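Local coordinates for peptidoglycan DD-endopeptidase ShyB (Vibrio cholerae, PDB 2GU1), which cleaves the peptide cross-links between peptidoglycan strands as a zinc-dependent DD-endopeptidase, and may stand in for related endopeptidases during zinc starvation, at residues D39-L43 against V230-G234; Q44-Q49 against L67-M71; K258-N264 against A303-L307; Y274-H280 against H311-L317. The contacts are given in a common frame with arbitrary orientation. Residues are numbered along the deposited sequence.

Interaction 1: residues D39-L43 against V230-G234. With ZN (zinc ion), chain B.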
loop_
_atom_site.group_PDB
_atom_site.type_symbol
_atom_site.label_atom_id
_atom_site.label_comp_id
_atom_site.label_asym_id
_atom_site.label_seq_id
_atom_site.Cartn_x
_atom_site.Cartn_y
_atom_site.Cartn_z
ATOM N N ASP A 39 4.038 6.211 -14.312
ATOM C CA ASP A 39 3.850 5.695 -12.953
ATOM C C ASP A 39 2.950 6.557 -12.062
ATOM O O ASP A 39 2.660 6.188 -10.922
ATOM C CB ASP A 39 5.194 5.480 -12.249
ATOM C CG ASP A 39 5.126 4.364 -11.210
ATOM O OD1 ASP A 39 4.488 3.325 -11.505
ATOM O OD2 ASP A 39 5.706 4.513 -10.113
ATOM N N LEU A 40 2.515 7.701 -12.575
ATOM C CA LEU A 40 1.621 8.575 -11.819
ATOM C C LEU A 40 0.383 7.796 -11.391
ATOM O O LEU A 40 -0.084 7.922 -10.266
ATOM C CB LEU A 40 1.188 9.768 -12.681
ATOM C CG LEU A 40 -0.055 10.565 -12.246
ATOM C CD1 LEU A 40 0.157 11.151 -10.868
ATOM C CD2 LEU A 40 -0.321 11.673 -13.267
ATOM N N ASP A 41 -0.137 6.976 -12.295
ATOM C CA ASP A 41 -1.342 6.201 -12.027
ATOM C C ASP A 41 -1.162 4.892 -11.272
ATOM O O ASP A 41 -2.135 4.171 -11.039
ATOM C CB ASP A 41 -2.053 5.932 -13.346
ATOM C CG ASP A 41 -2.465 7.210 -14.035
ATOM O OD1 ASP A 41 -3.229 7.979 -13.415
ATOM O OD2 ASP A 41 -2.020 7.459 -15.173
ATOM N N HIS A 42 0.065 4.593 -10.862
ATOM C CA HIS A 42 0.325 3.342 -10.163
ATOM C C HIS A 42 1.189 3.531 -8.929
ATOM O O HIS A 42 0.982 2.863 -7.910
ATOM C CB HIS A 42 0.991 2.378 -11.141
ATOM C CG HIS A 42 0.263 2.262 -12.440
ATOM N ND1 HIS A 42 -0.897 1.530 -12.581
ATOM C CD2 HIS A 42 0.484 2.850 -13.641
ATOM C CE1 HIS A 42 -1.359 1.671 -13.808
ATOM N NE2 HIS A 42 -0.539 2.467 -14.473
ATOM N N LEU A 43 2.151 4.448 -9.038
ATOM C CA LEU A 43 3.092 4.785 -7.971
ATOM C C LEU A 43 3.734 3.538 -7.360
ATOM O O LEU A 43 3.791 3.385 -6.140
ATOM C CB LEU A 43 2.396 5.620 -6.885
ATOM C CG LEU A 43 1.820 6.973 -7.339
ATOM C CD1 LEU A 43 1.024 7.588 -6.213
ATOM C CD2 LEU A 43 2.945 7.912 -7.771
ATOM N N VAL A 230 -5.352 3.690 -20.007
ATOM C CA VAL A 230 -4.577 4.370 -18.975
ATOM C C VAL A 230 -5.593 4.536 -17.846
ATOM O O VAL A 230 -6.361 5.498 -17.817
ATOM C CB VAL A 230 -4.082 5.743 -19.468
ATOM C CG1 VAL A 230 -3.247 6.420 -18.394
ATOM C CG2 VAL A 230 -3.265 5.562 -20.745
ATOM N N PRO A 231 -5.607 3.584 -16.903
ATOM C CA PRO A 231 -6.533 3.592 -15.769
ATOM C C PRO A 231 -6.483 4.786 -14.831
ATOM O O PRO A 231 -5.416 5.338 -14.544
ATOM C CB PRO A 231 -6.196 2.293 -15.046
ATOM C CG PRO A 231 -4.709 2.191 -15.255
ATOM C CD PRO A 231 -4.572 2.545 -16.726
ATOM N N HIS A 232 -7.663 5.197 -14.380
ATOM C CA HIS A 232 -7.762 6.265 -13.402
ATOM C C HIS A 232 -8.054 5.442 -12.159
ATOM O O HIS A 232 -9.178 4.981 -11.954
ATOM C CB HIS A 232 -8.926 7.202 -13.689
ATOM C CG HIS A 232 -8.981 8.373 -12.756
ATOM N ND1 HIS A 232 -10.115 8.711 -12.049
ATOM C CD2 HIS A 232 -8.036 9.283 -12.413
ATOM C CE1 HIS A 232 -9.866 9.781 -11.312
ATOM N NE2 HIS A 232 -8.614 10.146 -11.514
ATOM N N ASN A 233 -7.028 5.240 -11.346
ATOM C CA ASN A 233 -7.140 4.427 -10.147
ATOM C C ASN A 233 -7.586 5.142 -8.873
ATOM O O ASN A 233 -7.289 4.688 -7.767
ATOM C CB ASN A 233 -5.799 3.721 -9.917
ATOM C CG ASN A 233 -5.541 2.630 -10.941
ATOM O OD1 ASN A 233 -4.414 2.440 -11.399
ATOM N ND2 ASN A 233 -6.590 1.900 -11.299
ATOM N N GLY A 234 -8.302 6.251 -9.022
ATOM C CA GLY A 234 -8.759 6.972 -7.848
ATOM C C GLY A 234 -9.989 7.809 -8.145
ATOM O O GLY A 234 -10.544 7.740 -9.239
HETATM ZN ZN ZN B . -7.531 11.447 -10.404
HETATM O O HOH W 1 -4.781 7.039 -11.434
#
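Asp41 has the largest share of this small contact, 77 of the 205 Å² buried. Its CA-to-CB bond points toward the 230-234 segment, and the carboxylate settles beside the backbone and Val230: Asp41 CG lies 3.5 Å from Pro231 O, and Asp41 OD2 is 3.6 Å from Val230 CG1. The carboxylate's direct contacts across the segments are van der Waals, and the clear polar link runs through a water. This water donates to Asp41 OD1 at 2.7 Å and accepts from Asn233 N at 2.9 Å. A weak, long ion pair with Arg221 gives the carboxylate a further partner.

The two segments belong to different domains. Residues 39-43 form the turn after helix 29-38 of the LysM-like domain, held by hydrogen bonds from His42 N (3.0 Å) and Leu43 N (2.6 Å) to Asp39 O. Residues 230-234 belong to the M23 peptidase and contain His232, first residue of its HxxxD zinc motif, with NE2 2.0 Å from the metal; Asp236 and His313 complete the site, and the Asp41 side chain lies about 5 Å from that of His313.

Pro231, with 39 Å² covered, meets the His42 ring, CG to His42 CE1 being 3.7 Å; that ring also stacks on Tyr89. Asn233 contributes 34 Å² and aligns with Asp41, their CA atoms 6.3 Å apart.

Interaction 2: residues Q44-Q49 against L67-M71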
loop_
_atom_site.group_PDB
_atom_site.type_symbol
_atom_site.label_atom_id
_atom_site.label_comp_id
_atom_site.label_asym_id
_atom_site.label_seq_id
_atom_site.Cartn_x
_atom_site.Cartn_y
_atom_site.Cartn_z
ATOM N N GLN A 44 4.204 2.648 -8.231
ATOM C CA GLN A 44 4.855 1.410 -7.807
ATOM C C GLN A 44 6.353 1.648 -7.555
ATOM O O GLN A 44 6.933 1.134 -6.604
ATOM C CB GLN A 44 4.725 0.351 -8.904
ATOM C CG GLN A 44 3.315 0.118 -9.432
ATOM C CD GLN A 44 2.564 -0.924 -8.642
ATOM O OE1 GLN A 44 2.394 -0.801 -7.431
ATOM N NE2 GLN A 44 2.103 -1.965 -9.330
ATOM N N LEU A 45 6.972 2.430 -8.424
ATOM C CA LEU A 45 8.407 2.683 -8.331
ATOM C C LEU A 45 8.885 3.480 -7.120
ATOM O O LEU A 45 10.056 3.404 -6.753
ATOM C CB LEU A 45 8.883 3.328 -9.636
ATOM C CG LEU A 45 8.717 2.358 -10.821
ATOM C CD1 LEU A 45 8.877 3.103 -12.142
ATOM C CD2 LEU A 45 9.737 1.207 -10.699
ATOM N N ASP A 46 7.989 4.228 -6.483
ATOM C CA ASP A 46 8.378 5.003 -5.307
ATOM C C ASP A 46 8.596 4.101 -4.090
ATOM O O ASP A 46 9.270 4.486 -3.133
ATOM C CB ASP A 46 7.305 6.034 -4.962
ATOM C CG ASP A 46 7.571 7.383 -5.581
ATOM O OD1 ASP A 46 6.812 8.317 -5.278
ATOM O OD2 ASP A 46 8.533 7.519 -6.364
ATOM N N MET A 47 8.029 2.905 -4.129
ATOM C CA MET A 47 8.159 1.987 -3.006
ATOM C C MET A 47 9.192 0.877 -3.192
ATOM O O MET A 47 9.095 -0.153 -2.532
ATOM C CB MET A 47 6.797 1.360 -2.683
ATOM C CG MET A 47 6.245 0.437 -3.766
ATOM S SD MET A 47 4.666 -0.351 -3.317
ATOM C CE MET A 47 3.482 0.807 -4.007
ATOM N N ILE A 48 10.178 1.077 -4.073
ATOM C CA ILE A 48 11.198 0.046 -4.286
ATOM C C ILE A 48 11.942 -0.221 -2.990
ATOM O O ILE A 48 12.357 0.705 -2.297
ATOM C CB ILE A 48 12.232 0.433 -5.363
ATOM C CG1 ILE A 48 12.923 1.745 -4.983
ATOM C CG2 ILE A 48 11.559 0.513 -6.707
ATOM C CD1 ILE A 48 14.118 2.088 -5.850
ATOM N N GLN A 49 12.123 -1.498 -2.685
ATOM C CA GLN A 49 12.791 -1.921 -1.463
ATOM C C GLN A 49 14.036 -2.754 -1.764
ATOM O O GLN A 49 14.104 -3.434 -2.791
ATOM C CB GLN A 49 11.829 -2.763 -0.621
ATOM C CG GLN A 49 10.549 -2.052 -0.199
ATOM C CD GLN A 49 10.794 -0.993 0.849
ATOM O OE1 GLN A 49 11.385 -1.272 1.892
ATOM N NE2 GLN A 49 10.338 0.231 0.585
ATOM N N LEU A 67 11.437 -1.704 -19.018
ATOM C CA LEU A 67 11.842 -1.837 -17.620
ATOM C C LEU A 67 10.879 -2.796 -16.927
ATOM O O LEU A 67 9.658 -2.648 -17.051
ATOM C CB LEU A 67 11.778 -0.480 -16.905
ATOM C CG LEU A 67 11.792 -0.520 -15.372
ATOM C CD1 LEU A 67 13.181 -0.893 -14.890
ATOM C CD2 LEU A 67 11.378 0.837 -14.802
ATOM N N ILE A 68 11.421 -3.777 -16.209
ATOM C CA ILE A 68 10.589 -4.721 -15.475
ATOM C C ILE A 68 10.948 -4.579 -13.996
ATOM O O ILE A 68 12.112 -4.757 -13.603
ATOM C CB ILE A 68 10.826 -6.195 -15.903
ATOM C CG1 ILE A 68 10.548 -6.374 -17.401
ATOM C CG2 ILE A 68 9.883 -7.120 -15.140
ATOM C CD1 ILE A 68 11.646 -5.827 -18.283
ATOM N N TYR A 69 9.953 -4.226 -13.190
ATOM C CA TYR A 69 10.147 -4.071 -11.756
ATOM C C TYR A 69 9.600 -5.327 -11.085
ATOM O O TYR A 69 8.386 -5.520 -10.976
ATOM C CB TYR A 69 9.430 -2.796 -11.261
ATOM C CG TYR A 69 9.289 -2.642 -9.753
ATOM C CD1 TYR A 69 10.214 -3.211 -8.868
ATOM C CD2 TYR A 69 8.232 -1.901 -9.214
ATOM C CE1 TYR A 69 10.085 -3.045 -7.474
ATOM C CE2 TYR A 69 8.095 -1.725 -7.839
ATOM C CZ TYR A 69 9.022 -2.300 -6.974
ATOM O OH TYR A 69 8.866 -2.129 -5.621
ATOM N N HIS A 70 10.515 -6.203 -10.677
ATOM C CA HIS A 70 10.160 -7.445 -9.999
ATOM C C HIS A 70 9.929 -7.166 -8.512
ATOM O O HIS A 70 10.878 -7.150 -7.722
ATOM C CB HIS A 70 11.291 -8.477 -10.167
ATOM C CG HIS A 70 11.489 -8.928 -11.584
ATOM N ND1 HIS A 70 10.681 -9.870 -12.185
ATOM C CD2 HIS A 70 12.382 -8.540 -12.527
ATOM C CE1 HIS A 70 11.065 -10.041 -13.439
ATOM N NE2 HIS A 70 12.096 -9.245 -13.671
ATOM N N MET A 71 8.673 -6.921 -8.142
ATOM C CA MET A 71 8.324 -6.654 -6.749
ATOM C C MET A 71 8.492 -7.923 -5.919
ATOM O O MET A 71 8.819 -7.863 -4.734
ATOM C CB MET A 71 6.881 -6.150 -6.657
ATOM C CG MET A 71 6.724 -4.736 -7.175
ATOM S SD MET A 71 5.063 -4.340 -7.760
ATOM C CE MET A 71 5.230 -4.754 -9.485
#
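This is an apolar packing contact within the LysM-like domain, where the loop following helix 29-38 packs against side chains on one face of strand 64-70, the central strand of the five-stranded antiparallel sheet. The backbones stay well apart, with Leu45 CA and Tyr69 CA 7.8 Å from each other and Ile48 CA and Met71 CA 7.7 Å, so the 282 Å² of buried surface comes largely from side chains filling the gap.

Tyr69 supplies 97 Å² of that area, its CA-to-CB bond directed at the loop. Ile48 CG2 sits over one face of the ring, 4.2 Å from the Tyr69 centroid and 26° off the ring normal, which is a CH-pi contact. Leu45 CD2 approaches Tyr69 CD2 at 3.8 Å, and Gln44 O comes within 3.3 Å of Tyr69 CE2.

In the LysM fold, two helices pack on one side of an antiparallel sheet. Here Leu45 touches Leu18 and Ile48 touches Ile21 of helix 18-24, so the loop's side chains contact both that helix and the sheet. Its short 3-10 segment, 45-46, is accompanied by a backbone hydrogen bond from Met47 N to Gln44 O of 3.2 Å.

Toward one end, Leu45 CD1 meets Leu67 CD2 at 4.3 Å; at the other, Gln44 NE2 lies 4.1 Å from Met71 SD while hydrogen-bonded to Tyr89 OH. The Tyr69 hydroxyl is hydrogen-bonded to Glu52, whose same carboxylate oxygen accepts from the backbone N of Gln49.

Interaction 3: residues K258-N264 against A303-L307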
loop_
_atom_site.group_PDB
_atom_site.type_symbol
_atom_site.label_atom_id
_atom_site.label_comp_id
_atom_site.label_asym_id
_atom_site.label_seq_id
_atom_site.Cartn_x
_atom_site.Cartn_y
_atom_site.Cartn_z
ATOM N N LYS A 258 7.208 13.939 -2.613
ATOM C CA LYS A 258 6.986 15.006 -3.573
ATOM C C LYS A 258 7.329 14.346 -4.906
ATOM O O LYS A 258 8.499 14.128 -5.220
ATOM C CB LYS A 258 7.925 16.190 -3.324
ATOM C CG LYS A 258 7.497 17.471 -4.042
ATOM C CD LYS A 258 7.352 17.267 -5.545
ATOM C CE LYS A 258 6.313 18.212 -6.149
ATOM N NZ LYS A 258 6.091 17.958 -7.606
ATOM N N HIS A 259 6.302 14.030 -5.683
ATOM C CA HIS A 259 6.469 13.368 -6.967
ATOM C C HIS A 259 6.309 14.373 -8.108
ATOM O O HIS A 259 5.434 15.237 -8.071
ATOM C CB HIS A 259 5.431 12.247 -7.066
ATOM C CG HIS A 259 5.636 11.313 -8.217
ATOM N ND1 HIS A 259 5.293 11.638 -9.512
ATOM C CD2 HIS A 259 6.106 10.044 -8.258
ATOM C CE1 HIS A 259 5.538 10.606 -10.300
ATOM N NE2 HIS A 259 6.031 9.626 -9.564
ATOM N N PRO A 260 7.163 14.276 -9.139
ATOM C CA PRO A 260 7.097 15.197 -10.280
ATOM C C PRO A 260 5.725 15.247 -10.948
ATOM O O PRO A 260 5.304 16.295 -11.450
ATOM C CB PRO A 260 8.169 14.655 -11.231
ATOM C CG PRO A 260 9.141 13.973 -10.306
ATOM C CD PRO A 260 8.244 13.289 -9.315
ATOM N N TYR A 261 5.028 14.116 -10.947
ATOM C CA TYR A 261 3.723 14.040 -11.586
ATOM C C TYR A 261 2.544 13.917 -10.627
ATOM O O TYR A 261 1.482 14.495 -10.867
ATOM C CB TYR A 261 3.739 12.888 -12.589
ATOM C CG TYR A 261 4.731 13.153 -13.698
ATOM C CD1 TYR A 261 4.386 13.944 -14.790
ATOM C CD2 TYR A 261 6.052 12.709 -13.597
ATOM C CE1 TYR A 261 5.328 14.298 -15.751
ATOM C CE2 TYR A 261 7.005 13.057 -14.555
ATOM C CZ TYR A 261 6.636 13.853 -15.626
ATOM O OH TYR A 261 7.580 14.226 -16.559
ATOM N N ALA A 262 2.728 13.174 -9.546
ATOM C CA ALA A 262 1.659 13.015 -8.562
ATOM C C ALA A 262 1.706 14.186 -7.584
ATOM O O ALA A 262 0.838 14.321 -6.723
ATOM C CB ALA A 262 1.817 11.698 -7.820
ATOM N N GLY A 263 2.720 15.032 -7.738
ATOM C CA GLY A 263 2.885 16.185 -6.863
ATOM C C GLY A 263 3.132 15.708 -5.448
ATOM O O GLY A 263 3.664 14.611 -5.249
ATOM N N ASN A 264 2.769 16.523 -4.460
ATOM C CA ASN A 264 2.926 16.129 -3.066
ATOM C C ASN A 264 1.859 15.079 -2.767
ATOM O O ASN A 264 0.673 15.285 -3.058
ATOM C CB ASN A 264 2.720 17.326 -2.132
ATOM C CG ASN A 264 3.782 18.387 -2.302
ATOM O OD1 ASN A 264 4.971 18.113 -2.165
ATOM N ND2 ASN A 264 3.359 19.613 -2.596
ATOM N N ALA A 303 -2.682 21.573 -6.274
ATOM C CA ALA A 303 -2.590 21.381 -7.708
ATOM C C ALA A 303 -1.134 21.095 -8.057
ATOM O O ALA A 303 -0.658 21.525 -9.102
ATOM C CB ALA A 303 -3.054 22.630 -8.419
ATOM N N THR A 304 -0.419 20.403 -7.169
ATOM C CA THR A 304 0.984 20.076 -7.435
ATOM C C THR A 304 1.069 18.854 -8.344
ATOM O O THR A 304 0.124 18.060 -8.439
ATOM C CB THR A 304 1.799 19.805 -6.136
ATOM O OG1 THR A 304 1.166 18.782 -5.355
ATOM C CG2 THR A 304 1.930 21.085 -5.300
ATOM N N GLY A 305 2.201 18.714 -9.025
ATOM C CA GLY A 305 2.376 17.597 -9.932
ATOM C C GLY A 305 1.839 17.966 -11.295
ATOM O O GLY A 305 1.832 19.142 -11.661
ATOM N N ARG A 306 1.383 16.963 -12.039
ATOM C CA ARG A 306 0.841 17.157 -13.378
ATOM C C ARG A 306 -0.678 16.973 -13.409
ATOM O O ARG A 306 -1.193 15.901 -13.074
ATOM C CB ARG A 306 1.497 16.170 -14.349
ATOM C CG ARG A 306 0.797 16.047 -15.697
ATOM C CD ARG A 306 0.751 17.383 -16.426
ATOM N NE ARG A 306 2.084 17.888 -16.750
ATOM C CZ ARG A 306 2.938 17.285 -17.575
ATOM N NH1 ARG A 306 2.603 16.144 -18.170
ATOM N NH2 ARG A 306 4.126 17.824 -17.812
ATOM N N LEU A 307 -1.386 18.021 -13.824
ATOM C CA LEU A 307 -2.842 17.978 -13.896
ATOM C C LEU A 307 -3.422 19.116 -14.732
ATOM O O LEU A 307 -2.751 20.122 -14.981
ATOM C CB LEU A 307 -3.437 18.007 -12.481
ATOM C CG LEU A 307 -2.725 18.872 -11.431
ATOM C CD1 LEU A 307 -2.616 20.316 -11.907
ATOM C CD2 LEU A 307 -3.487 18.797 -10.121
#
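Two hydrogen bonds join the end of strand 251-259 and the turn after it to the 303-307 loop of the M23 domain. Arg306 N donates to Tyr261 O over 2.7 Å at a nearly linear 175°, while Asn264 N donates to Thr304 OG1 over 2.9 Å at 161°. The Thr304 hydroxyl and Asn264 ND2 also both hydrogen-bond to Leu281 O, and Thr304 O accepts from His280 ND1.

The 258-264 turn meets many of its own polar needs. His259 ND1 accepts from Tyr261 N (2.9 Å) and Ala262 N (3.0 Å), Lys258 NZ donates to His259 O (2.8 Å), and His259 N donates to Gly263 O (2.7 Å).

The side chain of Ala262 is about 10 Å from the zinc and about 7 Å from that of His313, so the loop pair flanks the metal site.

Between the two hydrogen bonds the backbones are in contact: Gly263 CA and Gly305 CA are 3.4 Å apart. An ideal CB on Gly263 would stand 2.3 Å from Thr304 C, and one on Gly305 would stand 2.4 Å from Tyr261 O. Those clashes, and the backbone angles of Gly305, imply that so close an approach requires glycine at both positions.

Interaction 4: residues Y274-H280 against H311-L317. With ZN (zinc ion), chain B.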
loop_
_atom_site.group_PDB
_atom_site.type_symbol
_atom_site.label_atom_id
_atom_site.label_comp_id
_atom_site.label_asym_id
_atom_site.label_seq_id
_atom_site.Cartn_x
_atom_site.Cartn_y
_atom_site.Cartn_z
ATOM N N TYR A 274 -5.979 -2.475 4.140
ATOM C CA TYR A 274 -6.273 -1.158 3.570
ATOM C C TYR A 274 -5.241 -0.038 3.685
ATOM O O TYR A 274 -4.579 0.119 4.708
ATOM C CB TYR A 274 -7.571 -0.632 4.182
ATOM C CG TYR A 274 -8.798 -1.451 3.883
ATOM C CD1 TYR A 274 -9.514 -1.263 2.699
ATOM C CD2 TYR A 274 -9.254 -2.414 4.790
ATOM C CE1 TYR A 274 -10.650 -2.004 2.423
ATOM C CE2 TYR A 274 -10.394 -3.165 4.520
ATOM C CZ TYR A 274 -11.089 -2.948 3.335
ATOM O OH TYR A 274 -12.239 -3.648 3.078
ATOM N N LYS A 275 -5.140 0.748 2.618
ATOM C CA LYS A 275 -4.273 1.916 2.571
ATOM C C LYS A 275 -5.061 2.942 1.752
ATOM O O LYS A 275 -5.924 2.575 0.947
ATOM C CB LYS A 275 -2.954 1.641 1.841
ATOM C CG LYS A 275 -2.017 0.608 2.459
ATOM C CD LYS A 275 -0.743 0.532 1.618
ATOM C CE LYS A 275 0.267 -0.489 2.151
ATOM N NZ LYS A 275 -0.196 -1.889 1.950
ATOM N N THR A 276 -4.766 4.219 1.963
ATOM C CA THR A 276 -5.405 5.287 1.201
ATOM C C THR A 276 -4.294 6.225 0.747
ATOM O O THR A 276 -3.306 6.414 1.468
ATOM C CB THR A 276 -6.424 6.091 2.047
ATOM O OG1 THR A 276 -5.820 6.495 3.283
ATOM C CG2 THR A 276 -7.666 5.259 2.327
ATOM N N ARG A 277 -4.447 6.779 -0.455
ATOM C CA ARG A 277 -3.470 7.712 -1.015
ATOM C C ARG A 277 -4.135 9.050 -1.293
ATOM O O ARG A 277 -5.310 9.094 -1.686
ATOM C CB ARG A 277 -2.913 7.192 -2.340
ATOM C CG ARG A 277 -2.150 5.905 -2.252
ATOM C CD ARG A 277 -1.735 5.523 -3.657
ATOM N NE ARG A 277 -0.761 4.446 -3.672
ATOM C CZ ARG A 277 -0.473 3.737 -4.753
ATOM N NH1 ARG A 277 -1.096 3.999 -5.896
ATOM N NH2 ARG A 277 0.445 2.779 -4.697
ATOM N N TYR A 278 -3.371 10.128 -1.123
ATOM C CA TYR A 278 -3.871 11.488 -1.336
ATOM C C TYR A 278 -2.827 12.216 -2.202
ATOM O O TYR A 278 -1.709 12.460 -1.755
ATOM C CB TYR A 278 -4.030 12.188 0.027
ATOM C CG TYR A 278 -4.800 11.378 1.063
ATOM C CD1 TYR A 278 -6.145 11.642 1.334
ATOM C CD2 TYR A 278 -4.195 10.316 1.736
ATOM C CE1 TYR A 278 -6.864 10.861 2.240
ATOM C CE2 TYR A 278 -4.906 9.529 2.641
ATOM C CZ TYR A 278 -6.239 9.802 2.885
ATOM O OH TYR A 278 -6.951 8.979 3.735
ATOM N N LEU A 279 -3.196 12.569 -3.432
ATOM C CA LEU A 279 -2.268 13.221 -4.354
ATOM C C LEU A 279 -2.531 14.681 -4.705
ATOM O O LEU A 279 -3.617 15.217 -4.461
ATOM C CB LEU A 279 -2.194 12.432 -5.659
ATOM C CG LEU A 279 -1.498 11.074 -5.694
ATOM C CD1 LEU A 279 -2.111 10.128 -4.680
ATOM C CD2 LEU A 279 -1.618 10.507 -7.122
ATOM N N HIS A 280 -1.506 15.299 -5.290
ATOM C CA HIS A 280 -1.536 16.689 -5.735
ATOM C C HIS A 280 -1.737 17.700 -4.611
ATOM O O HIS A 280 -2.137 18.839 -4.851
ATOM C CB HIS A 280 -2.631 16.860 -6.789
ATOM C CG HIS A 280 -2.538 15.876 -7.914
ATOM N ND1 HIS A 280 -1.440 15.796 -8.744
ATOM C CD2 HIS A 280 -3.399 14.922 -8.340
ATOM C CE1 HIS A 280 -1.629 14.837 -9.633
ATOM N NE2 HIS A 280 -2.811 14.290 -9.410
ATOM N N HIS A 311 -7.368 19.724 -7.835
ATOM C CA HIS A 311 -8.306 18.720 -7.365
ATOM C C HIS A 311 -7.568 17.716 -6.497
ATOM O O HIS A 311 -6.344 17.605 -6.556
ATOM C CB HIS A 311 -8.936 17.957 -8.539
ATOM C CG HIS A 311 -7.973 17.069 -9.270
ATOM N ND1 HIS A 311 -6.996 17.561 -10.110
ATOM C CD2 HIS A 311 -7.844 15.720 -9.292
ATOM C CE1 HIS A 311 -6.311 16.553 -10.624
ATOM N NE2 HIS A 311 -6.806 15.425 -10.145
ATOM N N LEU A 312 -8.322 16.993 -5.689
ATOM C CA LEU A 312 -7.742 15.963 -4.858
ATOM C C LEU A 312 -7.990 14.645 -5.580
ATOM O O LEU A 312 -9.107 14.371 -6.038
ATOM C CB LEU A 312 -8.411 15.913 -3.485
ATOM C CG LEU A 312 -7.982 14.741 -2.597
ATOM C CD1 LEU A 312 -6.582 14.991 -2.046
ATOM C CD2 LEU A 312 -8.970 14.576 -1.452
ATOM N N HIS A 313 -6.937 13.851 -5.715
ATOM C CA HIS A 313 -7.056 12.538 -6.328
ATOM C C HIS A 313 -6.940 11.607 -5.122
ATOM O O HIS A 313 -5.885 11.553 -4.485
ATOM C CB HIS A 313 -5.902 12.297 -7.305
ATOM C CG HIS A 313 -5.824 10.891 -7.811
ATOM N ND1 HIS A 313 -6.367 10.499 -9.015
ATOM C CD2 HIS A 313 -5.281 9.777 -7.262
ATOM C CE1 HIS A 313 -6.161 9.205 -9.189
ATOM N NE2 HIS A 313 -5.504 8.742 -8.139
ATOM N N PHE A 314 -8.026 10.903 -4.804
ATOM C CA PHE A 314 -8.080 10.003 -3.648
ATOM C C PHE A 314 -8.095 8.538 -4.071
ATOM O O PHE A 314 -8.786 8.158 -5.028
ATOM C CB PHE A 314 -9.336 10.335 -2.815
ATOM C CG PHE A 314 -9.561 9.429 -1.632
ATOM C CD1 PHE A 314 -8.639 9.359 -0.594
ATOM C CD2 PHE A 314 -10.714 8.647 -1.554
ATOM C CE1 PHE A 314 -8.864 8.522 0.514
ATOM C CE2 PHE A 314 -10.945 7.814 -0.467
ATOM C CZ PHE A 314 -10.019 7.746 0.575
ATOM N N GLU A 315 -7.334 7.709 -3.362
ATOM C CA GLU A 315 -7.283 6.288 -3.686
ATOM C C GLU A 315 -7.438 5.399 -2.466
ATOM O O GLU A 315 -7.005 5.751 -1.369
ATOM C CB GLU A 315 -5.952 5.942 -4.373
ATOM C CG GLU A 315 -5.883 6.324 -5.847
ATOM C CD GLU A 315 -4.553 5.952 -6.500
ATOM O OE1 GLU A 315 -3.887 5.007 -6.028
ATOM O OE2 GLU A 315 -4.182 6.603 -7.496
ATOM N N VAL A 316 -8.087 4.255 -2.662
ATOM C CA VAL A 316 -8.235 3.269 -1.604
ATOM C C VAL A 316 -7.598 2.016 -2.183
ATOM O O VAL A 316 -7.922 1.612 -3.304
ATOM C CB VAL A 316 -9.710 2.955 -1.266
ATOM C CG1 VAL A 316 -9.778 1.826 -0.229
ATOM C CG2 VAL A 316 -10.394 4.203 -0.712
ATOM N N LEU A 317 -6.669 1.424 -1.440
ATOM C CA LEU A 317 -6.008 0.211 -1.899
ATOM C C LEU A 317 -6.362 -0.964 -1.001
ATOM O O LEU A 317 -6.291 -0.861 0.219
ATOM C CB LEU A 317 -4.482 0.377 -1.898
ATOM C CG LEU A 317 -3.839 1.527 -2.669
ATOM C CD1 LEU A 317 -2.332 1.273 -2.742
ATOM C CD2 LEU A 317 -4.411 1.630 -4.061
HETATM ZN ZN ZN B . -7.531 11.447 -10.404
HETATM O O HOH W 2 -4.903 17.715 -3.831
#
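Tyr278 and Phe314 form the apolar centre, on a face of the sheet shared with Thr276 and Val316. Their rings meet obliquely, centroids 5.3 Å apart and planes at 47°, with Tyr278 CE1 3.5 Å from Phe314 CE1. Thr276 CB adds a contact to Phe314 CE1 at 3.8 Å, and Leu312 CD1 reaches Tyr278 CB at 4.3 Å.

The strands run antiparallel at 166°, axes 4.5 Å apart. Lys275-Leu317 and Arg277-Glu315 are hydrogen-bonded pairs: Leu317 N donates to Lys275 O (2.8 Å), Arg277 N to Glu315 O (2.9 Å) and Glu315 N to Arg277 O (3.0 Å). At the far end a water donates to both Leu279 O (2.9 Å) and His311 O (3.1 Å).

The opposite face is more polar. Arg277 NH1 forms a salt bridge with Glu315 OE1 at 3.0 Å and is also hydrogen-bonded to His42 O. Glu315 OE2 accepts from His313 NE2 at 2.6 Å, consistent with holding the ring so that His313 ND1 faces the zinc, 2.0 Å away.

His232 and Asp236 supply the remaining protein ligands. Residues 311-313 are the HxH motif at the start of the strand, whose second histidine, His313, is the zinc ligand, as is characteristic of the M23 active site.

From the N terminus, interaction 2 closes first, a short loop within the LysM-like domain from 44-49 to 67-71. It is nested inside the far longer loop of interaction 1, which spans 186 intervening residues and brings that domain onto the peptidase. Interactions 3 and 4 open only after interaction 1 has closed, both inside the M23 domain, and they cross each other: 258-264, 274-280, 303-307 and 311-317 alternate in partnership. His280 joins them, donating from N to Ala262 O (2.9 Å) and from ND1 to Thr304 O (2.8 Å). Interactions 1 and 4 converge on the same zinc, whereas Leu40 CD1, 3.3 Å from Ala262 CA, packs interaction 1 against interaction 3.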